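Local coordinates for putative hemin ABC transport system, membrane protein (Burkholderia cenocepacia J2315, PDB 5B57) that probably serves as a membrane-spanning subunit of an ABC transporter that imports heme, at residues A[74-79]-A[97-102]; A[64-69]-A[341-346]. All blocks are in the same frame, centred on the assembly; numbering follows the deposited sequence.

Contact 1 (A[74-79]-A[97-102]). With DMU (decyl-beta-D-maltopyranoside), chain E.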
loop_
_atom_site.group_PDB
_atom_site.type_symbol
_atom_site.label_atom_id
_atom_site.label_comp_id
_atom_site.label_asym_id
_atom_site.label_seq_id
_atom_site.Cartn_x
_atom_site.Cartn_y
_atom_site.Cartn_z
ATOM N N GLY A 74 -2.341 -43.851 -6.878
ATOM C CA GLY A 74 -3.595 -43.499 -6.218
ATOM C C GLY A 74 -4.133 -44.584 -5.294
ATOM O O GLY A 74 -3.354 -45.322 -4.688
ATOM N N ALA A 75 -5.461 -44.737 -5.186
ATOM C CA ALA A 75 -5.984 -45.839 -4.372
ATOM C C ALA A 75 -5.713 -47.212 -4.993
ATOM O O ALA A 75 -5.685 -48.204 -4.254
ATOM C CB ALA A 75 -7.481 -45.673 -4.115
ATOM N N TYR A 76 -5.522 -47.283 -6.323
ATOM C CA TYR A 76 -5.209 -48.507 -7.083
ATOM C C TYR A 76 -3.707 -48.522 -7.374
ATOM O O TYR A 76 -3.217 -47.675 -8.128
ATOM C CB TYR A 76 -6.028 -48.531 -8.384
ATOM C CG TYR A 76 -5.787 -49.685 -9.357
ATOM C CD1 TYR A 76 -6.406 -50.911 -9.170
ATOM C CD2 TYR A 76 -4.973 -49.534 -10.488
ATOM C CE1 TYR A 76 -6.198 -51.968 -10.055
ATOM C CE2 TYR A 76 -4.759 -50.595 -11.384
ATOM C CZ TYR A 76 -5.380 -51.808 -11.154
ATOM O OH TYR A 76 -5.206 -52.879 -12.000
ATOM N N ARG A 77 -2.969 -49.464 -6.773
ATOM C CA ARG A 77 -1.508 -49.460 -6.887
ATOM C C ARG A 77 -1.054 -50.372 -8.021
ATOM O O ARG A 77 -1.427 -51.544 -8.080
ATOM C CB ARG A 77 -0.835 -49.895 -5.583
ATOM C CG ARG A 77 -1.335 -49.192 -4.353
ATOM C CD ARG A 77 -1.481 -47.736 -4.644
ATOM N NE ARG A 77 -1.786 -46.951 -3.458
ATOM C CZ ARG A 77 -0.971 -46.025 -2.961
ATOM N NH1 ARG A 77 0.195 -45.771 -3.557
ATOM N NH2 ARG A 77 -1.328 -45.341 -1.881
ATOM N N ILE A 78 -0.231 -49.840 -8.911
ATOM C CA ILE A 78 0.171 -50.610 -10.077
ATOM C C ILE A 78 1.541 -50.123 -10.531
ATOM O O ILE A 78 1.796 -48.912 -10.535
ATOM C CB ILE A 78 -0.899 -50.515 -11.175
ATOM C CG1 ILE A 78 -0.472 -51.312 -12.395
ATOM C CG2 ILE A 78 -1.241 -49.064 -11.537
ATOM C CD1 ILE A 78 -1.635 -51.740 -13.185
ATOM N N PRO A 79 2.477 -51.007 -10.867
ATOM C CA PRO A 79 3.805 -50.530 -11.254
ATOM C C PRO A 79 3.764 -49.900 -12.636
ATOM O O PRO A 79 2.814 -50.078 -13.401
ATOM C CB PRO A 79 4.670 -51.796 -11.233
ATOM C CG PRO A 79 3.864 -52.815 -10.493
ATOM C CD PRO A 79 2.441 -52.473 -10.709
ATOM N N ARG A 97 -7.064 -50.835 -17.217
ATOM C CA ARG A 97 -7.216 -49.681 -18.097
ATOM C C ARG A 97 -8.397 -48.810 -17.672
ATOM O O ARG A 97 -8.332 -47.576 -17.762
ATOM C CB ARG A 97 -7.379 -50.143 -19.539
ATOM C CG ARG A 97 -7.587 -49.013 -20.508
ATOM C CD ARG A 97 -7.363 -49.443 -21.943
ATOM N NE ARG A 97 -7.284 -48.310 -22.861
ATOM C CZ ARG A 97 -8.342 -47.628 -23.293
ATOM N NH1 ARG A 97 -9.572 -47.961 -22.886
ATOM N NH2 ARG A 97 -8.174 -46.604 -24.128
ATOM N N ALA A 98 -9.475 -49.435 -17.184
ATOM C CA ALA A 98 -10.663 -48.699 -16.760
ATOM C C ALA A 98 -10.414 -47.894 -15.481
ATOM O O ALA A 98 -10.846 -46.743 -15.378
ATOM C CB ALA A 98 -11.829 -49.669 -16.570
ATOM N N VAL A 99 -9.735 -48.474 -14.488
ATOM C CA VAL A 99 -9.392 -47.709 -13.293
ATOM C C VAL A 99 -8.445 -46.557 -13.635
ATOM O O VAL A 99 -8.581 -45.449 -13.107
ATOM C CB VAL A 99 -8.790 -48.637 -12.215
ATOM C CG1 VAL A 99 -8.114 -47.817 -11.128
ATOM C CG2 VAL A 99 -9.861 -49.544 -11.618
ATOM N N LEU A 100 -7.481 -46.787 -14.527
ATOM C CA LEU A 100 -6.545 -45.715 -14.868
ATOM C C LEU A 100 -7.175 -44.677 -15.789
ATOM O O LEU A 100 -7.134 -43.482 -15.498
ATOM C CB LEU A 100 -5.281 -46.284 -15.510
ATOM C CG LEU A 100 -4.409 -47.159 -14.610
ATOM C CD1 LEU A 100 -3.109 -47.534 -15.305
ATOM C CD2 LEU A 100 -4.128 -46.445 -13.320
ATOM N N LEU A 101 -7.750 -45.098 -16.913
ATOM C CA LEU A 101 -8.243 -44.112 -17.865
ATOM C C LEU A 101 -9.548 -43.454 -17.425
ATOM O O LEU A 101 -9.900 -42.401 -17.960
ATOM C CB LEU A 101 -8.435 -44.743 -19.244
ATOM C CG LEU A 101 -8.353 -43.695 -20.352
ATOM C CD1 LEU A 101 -7.068 -43.861 -21.142
ATOM C CD2 LEU A 101 -9.558 -43.767 -21.255
ATOM N N ASP A 102 -10.274 -44.031 -16.467
ATOM C CA ASP A 102 -11.570 -43.482 -16.073
ATOM C C ASP A 102 -11.617 -42.872 -14.679
ATOM O O ASP A 102 -12.394 -41.950 -14.462
ATOM C CB ASP A 102 -12.661 -44.555 -16.151
ATOM C CG ASP A 102 -13.130 -44.788 -17.542
ATOM O OD1 ASP A 102 -12.712 -44.003 -18.424
ATOM O OD2 ASP A 102 -13.921 -45.743 -17.741
HETATM C C1 DMU E . -12.414 -35.308 -24.109
HETATM C C2 DMU E . -13.153 -36.526 -23.624
HETATM C C3 DMU E . -12.264 -37.768 -23.770
HETATM C C4 DMU E . -10.878 -37.543 -23.099
HETATM O O5 DMU E . -10.286 -36.315 -23.593
HETATM C C6 DMU E . -11.125 -35.169 -23.323
HETATM O O7 DMU E . -12.919 -38.891 -23.176
HETATM O O16 DMU E . -10.465 -33.968 -23.722
HETATM C C18 DMU E . -9.988 -33.235 -22.592
HETATM C C19 DMU E . -8.485 -33.066 -22.715
HETATM C C22 DMU E . -7.898 -32.477 -21.446
HETATM C C25 DMU E . -6.506 -31.904 -21.705
HETATM C C28 DMU E . -6.372 -30.497 -21.119
HETATM C C31 DMU E . -5.763 -29.519 -22.134
HETATM C C34 DMU E . -4.642 -28.689 -21.493
HETATM C C37 DMU E . -4.526 -27.299 -22.145
HETATM C C40 DMU E . -3.776 -26.311 -21.232
HETATM C C43 DMU E . -2.290 -26.294 -21.540
HETATM O O49 DMU E . -13.225 -34.136 -23.932
HETATM O O55 DMU E . -14.371 -36.696 -24.361
HETATM C C57 DMU E . -9.917 -38.713 -23.365
HETATM O O61 DMU E . -10.307 -39.847 -22.572
HETATM C C5 DMU E . -14.588 -40.228 -24.358
HETATM C C7 DMU E . -15.438 -40.658 -23.165
HETATM C C8 DMU E . -14.766 -41.788 -22.385
HETATM C C9 DMU E . -13.327 -41.440 -22.060
HETATM O O1 DMU E . -12.607 -41.209 -23.275
HETATM C C10 DMU E . -13.096 -40.055 -23.979
HETATM O O2 DMU E . -15.488 -42.028 -21.159
HETATM O O3 DMU E . -15.106 -38.990 -24.887
HETATM O O4 DMU E . -16.717 -41.106 -23.638
HETATM C C11 DMU E . -12.669 -42.567 -21.288
HETATM O O6 DMU E . -13.577 -43.688 -21.213
#

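Contact 2 (A[64-69]-A[341-346])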
loop_
_atom_site.group_PDB
_atom_site.type_symbol
_atom_site.label_atom_id
_atom_site.label_comp_id
_atom_site.label_asym_id
_atom_site.label_seq_id
_atom_site.Cartn_x
_atom_site.Cartn_y
_atom_site.Cartn_z
ATOM N N GLY A 64 6.131 -33.646 -16.004
ATOM C CA GLY A 64 5.805 -34.841 -16.770
ATOM C C GLY A 64 6.105 -36.114 -16.010
ATOM O O GLY A 64 5.266 -37.009 -15.923
ATOM N N ALA A 65 7.306 -36.206 -15.429
ATOM C CA ALA A 65 7.695 -37.396 -14.675
ATOM C C ALA A 65 6.717 -37.660 -13.548
ATOM O O ALA A 65 6.025 -38.682 -13.550
ATOM C CB ALA A 65 9.098 -37.247 -14.091
ATOM N N MET A 66 6.677 -36.756 -12.582
ATOM C CA MET A 66 5.710 -36.792 -11.496
ATOM C C MET A 66 4.305 -37.165 -11.973
ATOM O O MET A 66 3.640 -38.029 -11.385
ATOM C CB MET A 66 5.673 -35.437 -10.801
ATOM C CG MET A 66 4.448 -35.281 -9.977
ATOM S SD MET A 66 4.863 -34.628 -8.376
ATOM C CE MET A 66 5.817 -35.993 -7.703
ATOM N N SER A 67 3.858 -36.520 -13.056
ATOM C CA SER A 67 2.558 -36.841 -13.638
ATOM C C SER A 67 2.403 -38.343 -13.890
ATOM O O SER A 67 1.435 -38.968 -13.447
ATOM C CB SER A 67 2.395 -36.060 -14.930
ATOM O OG SER A 67 1.050 -35.877 -15.223
ATOM N N VAL A 68 3.359 -38.934 -14.608
ATOM C CA VAL A 68 3.333 -40.365 -14.889
ATOM C C VAL A 68 3.240 -41.167 -13.598
ATOM O O VAL A 68 2.428 -42.094 -13.485
ATOM C CB VAL A 68 4.570 -40.759 -15.717
ATOM C CG1 VAL A 68 4.875 -42.241 -15.591
ATOM C CG2 VAL A 68 4.351 -40.413 -17.160
ATOM N N VAL A 69 4.057 -40.820 -12.598
ATOM C CA VAL A 69 3.995 -41.610 -11.376
ATOM C C VAL A 69 2.657 -41.406 -10.687
ATOM O O VAL A 69 2.153 -42.324 -10.034
ATOM C CB VAL A 69 5.184 -41.316 -10.442
ATOM C CG1 VAL A 69 6.065 -40.282 -11.050
ATOM C CG2 VAL A 69 4.735 -40.909 -9.028
ATOM N N LEU A 341 3.392 -28.090 -8.520
ATOM C CA LEU A 341 3.087 -28.010 -7.093
ATOM C C LEU A 341 1.701 -28.590 -6.761
ATOM O O LEU A 341 1.542 -29.298 -5.762
ATOM C CB LEU A 341 3.210 -26.553 -6.616
ATOM C CG LEU A 341 4.628 -25.966 -6.583
ATOM C CD1 LEU A 341 4.561 -24.455 -6.610
ATOM C CD2 LEU A 341 5.404 -26.434 -5.362
ATOM N N THR A 342 0.678 -28.286 -7.567
ATOM C CA THR A 342 -0.673 -28.783 -7.291
ATOM C C THR A 342 -0.712 -30.301 -7.282
ATOM O O THR A 342 -1.307 -30.927 -6.398
ATOM C CB THR A 342 -1.638 -28.269 -8.350
ATOM O OG1 THR A 342 -1.556 -26.847 -8.406
ATOM C CG2 THR A 342 -3.048 -28.699 -8.040
ATOM N N LEU A 343 -0.117 -30.897 -8.307
ATOM C CA LEU A 343 -0.028 -32.343 -8.401
ATOM C C LEU A 343 0.728 -32.934 -7.208
ATOM O O LEU A 343 0.287 -33.915 -6.601
ATOM C CB LEU A 343 0.645 -32.657 -9.729
ATOM C CG LEU A 343 0.926 -34.040 -10.244
ATOM C CD1 LEU A 343 -0.372 -34.771 -10.499
ATOM C CD2 LEU A 343 1.680 -33.771 -11.521
ATOM N N ALA A 344 1.868 -32.338 -6.849
ATOM C CA ALA A 344 2.565 -32.750 -5.635
ATOM C C ALA A 344 1.643 -32.683 -4.419
ATOM O O ALA A 344 1.710 -33.555 -3.531
ATOM C CB ALA A 344 3.804 -31.879 -5.425
ATOM N N ALA A 345 0.764 -31.669 -4.380
ATOM C CA ALA A 345 -0.186 -31.515 -3.280
ATOM C C ALA A 345 -1.292 -32.566 -3.308
ATOM O O ALA A 345 -1.744 -32.996 -2.234
ATOM C CB ALA A 345 -0.805 -30.129 -3.294
ATOM N N ASP A 346 -1.768 -32.972 -4.508
ATOM C CA ASP A 346 -2.859 -33.948 -4.565
ATOM C C ASP A 346 -2.342 -35.360 -4.415
ATOM O O ASP A 346 -2.997 -36.202 -3.787
ATOM C CB ASP A 346 -3.661 -33.831 -5.859
ATOM C CG ASP A 346 -4.981 -34.628 -5.811
ATOM O OD1 ASP A 346 -5.866 -34.270 -5.000
ATOM O OD2 ASP A 346 -5.143 -35.598 -6.594
#

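Contact 1 (A[74-79]-A[97-102])
Tyr-76 and Val-99 meet where the loop after helix 54-72 of this FecCD-type permease folds back against the first turns of helix 94-128, a loop-on-helix packing without hydrogen bonds between the two segments. The tighter part lies at the root of the tyrosine: CG of Tyr-76 is 3.5 Å from CG1 of Val-99, and CB of Val-99 stands over one face of the ring, displaced toward the rim. Val-99 can reach in this way because CG1 is turned opposite its own backbone N (chi1 166°). Packing is looser beside it, where CD2 of Leu-100 approaches CD2 of Tyr-76 obliquely at 4.3 Å. The same methyl faces CG2 of Ile-78; both Ile-78 and Leu-100 are buried, and each also touches Ala-83 of helix 80-87, so that this helix packs against the buried side of the contact.

Tyr-76 and Val-99, by contrast, remain partly exposed. Away from the loop, segment 97-102 meets detergent as well as protein: CD2 of Leu-101 lies against the decyl maltoside headgroup, while the carbonyl of Leu-101 accepts a hydrogen bond from the Trp-242 indole. Just beyond, the sugar hydroxyl O6 donates a hydrogen bond of 2.9 Å to Asp-102 OD1.

Contact 2 (A[64-69]-A[341-346])
Met-66 and Leu-343 form the centre of a helix-helix contact within the FecCD membrane domain, in which helix 54-72, near the N-terminus, lies beside helix 327-352, near the C-terminus. The two short segments run in nearly the same direction, their axes inclined by 26° and separated by 10.2 Å at closest approach. At that spacing the backbones stay apart, and side chains do most of the bridging, with no hydrogen bond between the segments.

The bridge can be traced along Met-66. Its CB, pointing at helix 341-346, is 4.4 Å from CD2 of Leu-343, still a loose approach. With CG swung opposite the backbone N (chi1 163°), the next carbon comes much nearer, 3.5 Å from the same CD2, so that the two side chains slide past each other in opposite directions. The sulfur travels one residue further along the helix: SD rests 4.0 Å from CA of Ala-344 and also approaches its CB. The chain bends at chi2 and again at chi3 (-66°), and CE turns back toward its own CB instead of continuing toward Ala-344.

Leu-343 is buried. Its CD2 touches CG of Met-66 and also reaches the neighbouring Ser-67. Helix 94-128 covers one flank through Leu-112, which touches both Leu-343 and Ser-67, while Val-108 adds to the cover of Ser-67. The same helix is tied to helix 327-352 by a salt bridge from Arg-107 NE to OD2 of the buried Asp-346. At the serine, CD2 of Leu-343 lies 3.8 Å from N of Ser-67 and 4.2 Å from CB of Ser-67.

How the contacts relate
Two helices connect the contacts. Helix 54-72 supplies residues 64-69 to contact 2 and then leads into loop 74-79 of contact 1, while helix 94-128 supplies residues 97-102 to contact 1 and, through Arg-107, Val-108 and Leu-112, flanks contact 2. The contact centres are about 15 Å apart and their nearest atoms about 6 Å, so they do not touch directly. Contact 1 joins parts close in sequence, whereas contact 2 joins segments 272 residues apart, on helices from near the two ends of the chain. The decyl maltoside headgroup touches Leu-101 and Asp-102 of segment 97-102, not the loop, and the molecule remains about 11 Å from the side chain of Ser-67 in contact 2.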